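Local coordinates for lipid-transfer protein (Thermomonospora curvata, PDB 6OK1) that is a thiolase-superfamily protein named for lipid transfer, whose function is not established, and is bound here to another protein, at residues Val152-Arg157 with Thr257-Ser262. Residues are numbered along the deposited sequence; the frame is centred on the assembly and turned at random.
Sequences VAMFAR and TSYYRS
Tyr259, from a loop, reaches across to helix 148-163 and meets Met154 and Phe155 on consecutive positions of it, a worked example of how one aromatic residue in a loop packs on a helix. From CB, its CG, anti to the carbonyl carbon (chi1 -63°), starts the ring out from the backbone. Further out, CD1 comes to 3.6 Å from Phe155 CE1, and Tyr259 CE1 passes over one face of the Phe155 ring, toward the rim, 3.5 Å from Phe155 CZ. The two rings are oblique, their planes at 59°. On the other side of the ring CE2 meets Met154 CG. CZ rests against Met154 CB at 3.6 Å, and OH, beside the same CB, hydrogen-bonds to Trp151 O, one turn back from Phe155, which ties the polar tip to the helix backbone. Thr257 CA sits over the centre of one face of the Tyr259 ring; on the opposite face Met154 CG makes a CH-pi contact, 4.0 Å from the ring centroid. The Met154 chain bends at chi2 and chi3, and SD, 5.4 Å from that centroid, adds a looser contact. Ser258 O lies in the plane of the Phe155 ring at its edge, 3.5 Å from Phe155 CE1. Met154 O and Tyr259 O hydrogen-bond to the partner protein's chain. This buried Met-aromatic and aromatic packing joins the N-terminal and C-terminal-like thiolase family regions.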
ATOM      1  N   VAL A 152       1.721 -23.492   1.427  1.00 20.81           N
ATOM      2  CA  VAL A 152       1.239 -23.918   2.734  1.00 20.67           C
ATOM      3  C   VAL A 152       1.592 -25.376   2.969  1.00 19.37           C
ATOM      4  O   VAL A 152       1.947 -25.778   4.087  1.00 19.49           O
ATOM      5  CB  VAL A 152      -0.284 -23.682   2.854  1.00 21.16           C
ATOM      6  CG1 VAL A 152      -0.856 -24.350   4.120  1.00 23.83           C
ATOM      7  CG2 VAL A 152      -0.603 -22.170   2.872  1.00 23.52           C
ATOM      8  N   ALA A 153       1.499 -26.190   1.920  1.00 19.68           N
ATOM      9  CA  ALA A 153       1.752 -27.621   2.058  1.00 20.12           C
ATOM     10  C   ALA A 153       3.159 -27.891   2.542  1.00 21.19           C
ATOM     11  O   ALA A 153       3.382 -28.848   3.295  1.00 19.41           O
ATOM     12  CB  ALA A 153       1.504 -28.312   0.737  1.00 20.98           C
ATOM     13  N   MET A 154       4.121 -27.040   2.165  1.00 19.04           N
ATOM     14  CA  MET A 154       5.493 -27.237   2.605  1.00 20.00           C
ATOM     15  C   MET A 154       5.618 -27.136   4.121  1.00 19.25           C
ATOM     16  O   MET A 154       6.350 -27.926   4.752  1.00 20.55           O
ATOM     17  CB  MET A 154       6.407 -26.223   1.912  1.00 22.40           C
ATOM     18  CG  MET A 154       7.887 -26.560   2.038  1.00 23.09           C
ATOM     19  SD  MET A 154       8.397 -27.987   1.089  1.00 20.32           S
ATOM     20  CE  MET A 154       8.501 -27.251  -0.543  1.00 21.20           C
ATOM     21  N   PHE A 155       4.881 -26.208   4.736  1.00 19.67           N
ATOM     22  CA  PHE A 155       4.828 -26.125   6.191  1.00 21.41           C
ATOM     23  C   PHE A 155       4.076 -27.309   6.789  1.00 21.59           C
ATOM     24  O   PHE A 155       4.502 -27.897   7.791  1.00 22.98           O
ATOM     25  CB  PHE A 155       4.123 -24.843   6.638  1.00 19.27           C
ATOM     26  CG  PHE A 155       4.844 -23.579   6.279  1.00 20.35           C
ATOM     27  CD1 PHE A 155       6.122 -23.315   6.790  1.00 24.20           C
ATOM     28  CD2 PHE A 155       4.238 -22.620   5.483  1.00 22.30           C
ATOM     29  CE1 PHE A 155       6.776 -22.146   6.477  1.00 20.65           C
ATOM     30  CE2 PHE A 155       4.888 -21.421   5.189  1.00 26.67           C
ATOM     31  CZ  PHE A 155       6.157 -21.194   5.694  1.00 21.66           C
ATOM     32  N   ALA A 156       2.912 -27.620   6.228  1.00 22.33           N
ATOM     33  CA  ALA A 156       2.066 -28.659   6.813  1.00 21.65           C
ATOM     34  C   ALA A 156       2.794 -30.002   6.883  1.00 23.66           C
ATOM     35  O   ALA A 156       2.695 -30.726   7.885  1.00 25.05           O
ATOM     36  CB  ALA A 156       0.785 -28.773   5.987  1.00 22.92           C
ATOM     37  N   ARG A 157       3.546 -30.346   5.840  1.00 22.06           N
ATOM     38  CA  ARG A 157       4.240 -31.632   5.834  1.00 22.49           C
ATOM     39  C   ARG A 157       5.243 -31.708   6.966  1.00 22.97           C
ATOM     40  O   ARG A 157       5.417 -32.765   7.577  1.00 22.11           O
ATOM     41  CB  ARG A 157       4.956 -31.861   4.502  1.00 21.12           C
ATOM     42  CG  ARG A 157       5.689 -33.209   4.401  1.00 23.50           C
ATOM     43  CD  ARG A 157       4.698 -34.406   4.404  1.00 25.08           C
ATOM     44  NE  ARG A 157       5.361 -35.716   4.447  1.00 32.42           N
ATOM     45  CZ  ARG A 157       5.845 -36.303   5.544  1.00 37.60           C
ATOM     46  NH1 ARG A 157       5.767 -35.713   6.740  1.00 35.49           N
ATOM     47  NH2 ARG A 157       6.426 -37.504   5.445  1.00 41.61           N
ATOM     48  N   THR A 257       6.571 -18.109   2.283  1.00 18.75           N
ATOM     49  CA  THR A 257       7.618 -19.102   2.062  1.00 16.33           C
ATOM     50  C   THR A 257       8.789 -18.933   3.037  1.00 17.39           C
ATOM     51  O   THR A 257       9.959 -19.056   2.643  1.00 20.10           O
ATOM     52  CB  THR A 257       8.126 -19.046   0.625  1.00 17.95           C
ATOM     53  OG1 THR A 257       8.623 -17.743   0.305  1.00 19.58           O
ATOM     54  CG2 THR A 257       7.012 -19.388  -0.351  1.00 19.01           C
ATOM     55  N   SER A 258       8.485 -18.683   4.316  1.00 18.16           N
ATOM     56  CA  SER A 258       9.529 -18.529   5.344  1.00 18.48           C
ATOM     57  C   SER A 258      10.051 -19.908   5.757  1.00 19.36           C
ATOM     58  O   SER A 258       9.794 -20.417   6.852  1.00 21.00           O
ATOM     59  CB  SER A 258       9.010 -17.764   6.546  1.00 20.13           C
ATOM     60  OG  SER A 258       8.391 -16.547   6.138  1.00 21.39           O
ATOM     61  N   TYR A 259      10.841 -20.478   4.864  1.00 20.09           N
ATOM     62  CA  TYR A 259      11.291 -21.861   4.937  1.00 19.18           C
ATOM     63  C   TYR A 259      12.706 -21.996   5.482  1.00 19.69           C
ATOM     64  O   TYR A 259      13.259 -23.109   5.487  1.00 20.71           O
ATOM     65  CB  TYR A 259      11.267 -22.472   3.535  1.00 18.57           C
ATOM     66  CG  TYR A 259       9.916 -22.574   2.843  1.00 18.43           C
ATOM     67  CD1 TYR A 259       8.738 -22.757   3.548  1.00 20.48           C
ATOM     68  CD2 TYR A 259       9.850 -22.513   1.473  1.00 18.98           C
ATOM     69  CE1 TYR A 259       7.518 -22.873   2.889  1.00 19.16           C
ATOM     70  CE2 TYR A 259       8.635 -22.621   0.803  1.00 19.00           C
ATOM     71  CZ  TYR A 259       7.483 -22.790   1.516  1.00 19.36           C
ATOM     72  OH  TYR A 259       6.314 -22.915   0.821  1.00 20.34           O
ATOM     73  N   TYR A 260      13.309 -20.900   5.924  1.00 19.05           N
ATOM     74  CA  TYR A 260      14.743 -20.851   6.186  1.00 19.26           C
ATOM     75  C   TYR A 260      15.050 -20.579   7.653  1.00 19.71           C
ATOM     76  O   TYR A 260      16.230 -20.474   8.030  1.00 22.93           O
ATOM     77  CB  TYR A 260      15.378 -19.793   5.275  1.00 20.65           C
ATOM     78  CG  TYR A 260      14.872 -19.898   3.842  1.00 21.17           C
ATOM     79  CD1 TYR A 260      15.430 -20.794   2.955  1.00 18.57           C
ATOM     80  CD2 TYR A 260      13.804 -19.100   3.396  1.00 22.37           C
ATOM     81  CE1 TYR A 260      14.965 -20.898   1.652  1.00 18.05           C
ATOM     82  CE2 TYR A 260      13.312 -19.214   2.131  1.00 18.50           C
ATOM     83  CZ  TYR A 260      13.903 -20.108   1.248  1.00 19.27           C
ATOM     84  OH  TYR A 260      13.476 -20.246  -0.052  1.00 20.73           O
ATOM     85  N   ARG A 261      14.024 -20.468   8.480  1.00 24.60           N
ATOM     86  CA  ARG A 261      14.155 -20.305   9.925  1.00 24.75           C
ATOM     87  C   ARG A 261      14.587 -21.604  10.581  1.00 25.41           C
ATOM     88  O   ARG A 261      14.401 -22.686  10.033  1.00 25.95           O
ATOM     89  CB  ARG A 261      12.818 -19.909  10.525  1.00 25.42           C
ATOM     90  CG  ARG A 261      12.324 -18.596  10.018  1.00 24.18           C
ATOM     91  CD  ARG A 261      10.798 -18.462  10.121  1.00 24.20           C
ATOM     92  NE  ARG A 261      10.444 -17.048  10.003  1.00 23.52           N
ATOM     93  CZ  ARG A 261       9.207 -16.557  10.006  1.00 24.33           C
ATOM     94  NH1 ARG A 261       8.159 -17.354  10.069  1.00 20.58           N
ATOM     95  NH2 ARG A 261       9.033 -15.227   9.987  1.00 22.81           N
ATOM     96  N   SER A 262      15.107 -21.500  11.811  1.00 23.85           N
ATOM     97  CA  SER A 262      15.546 -22.705  12.504  0.71 22.76           C
ATOM     98  C   SER A 262      14.410 -23.712  12.613  1.00 28.74           C
ATOM     99  O   SER A 262      14.621 -24.917  12.433  1.00 31.90           O
ATOM    100  CB  SER A 262      16.113 -22.351  13.886  0.71 26.56           C
ATOM    101  OG  SER A 262      15.142 -21.723  14.713  0.71 40.88           O
TER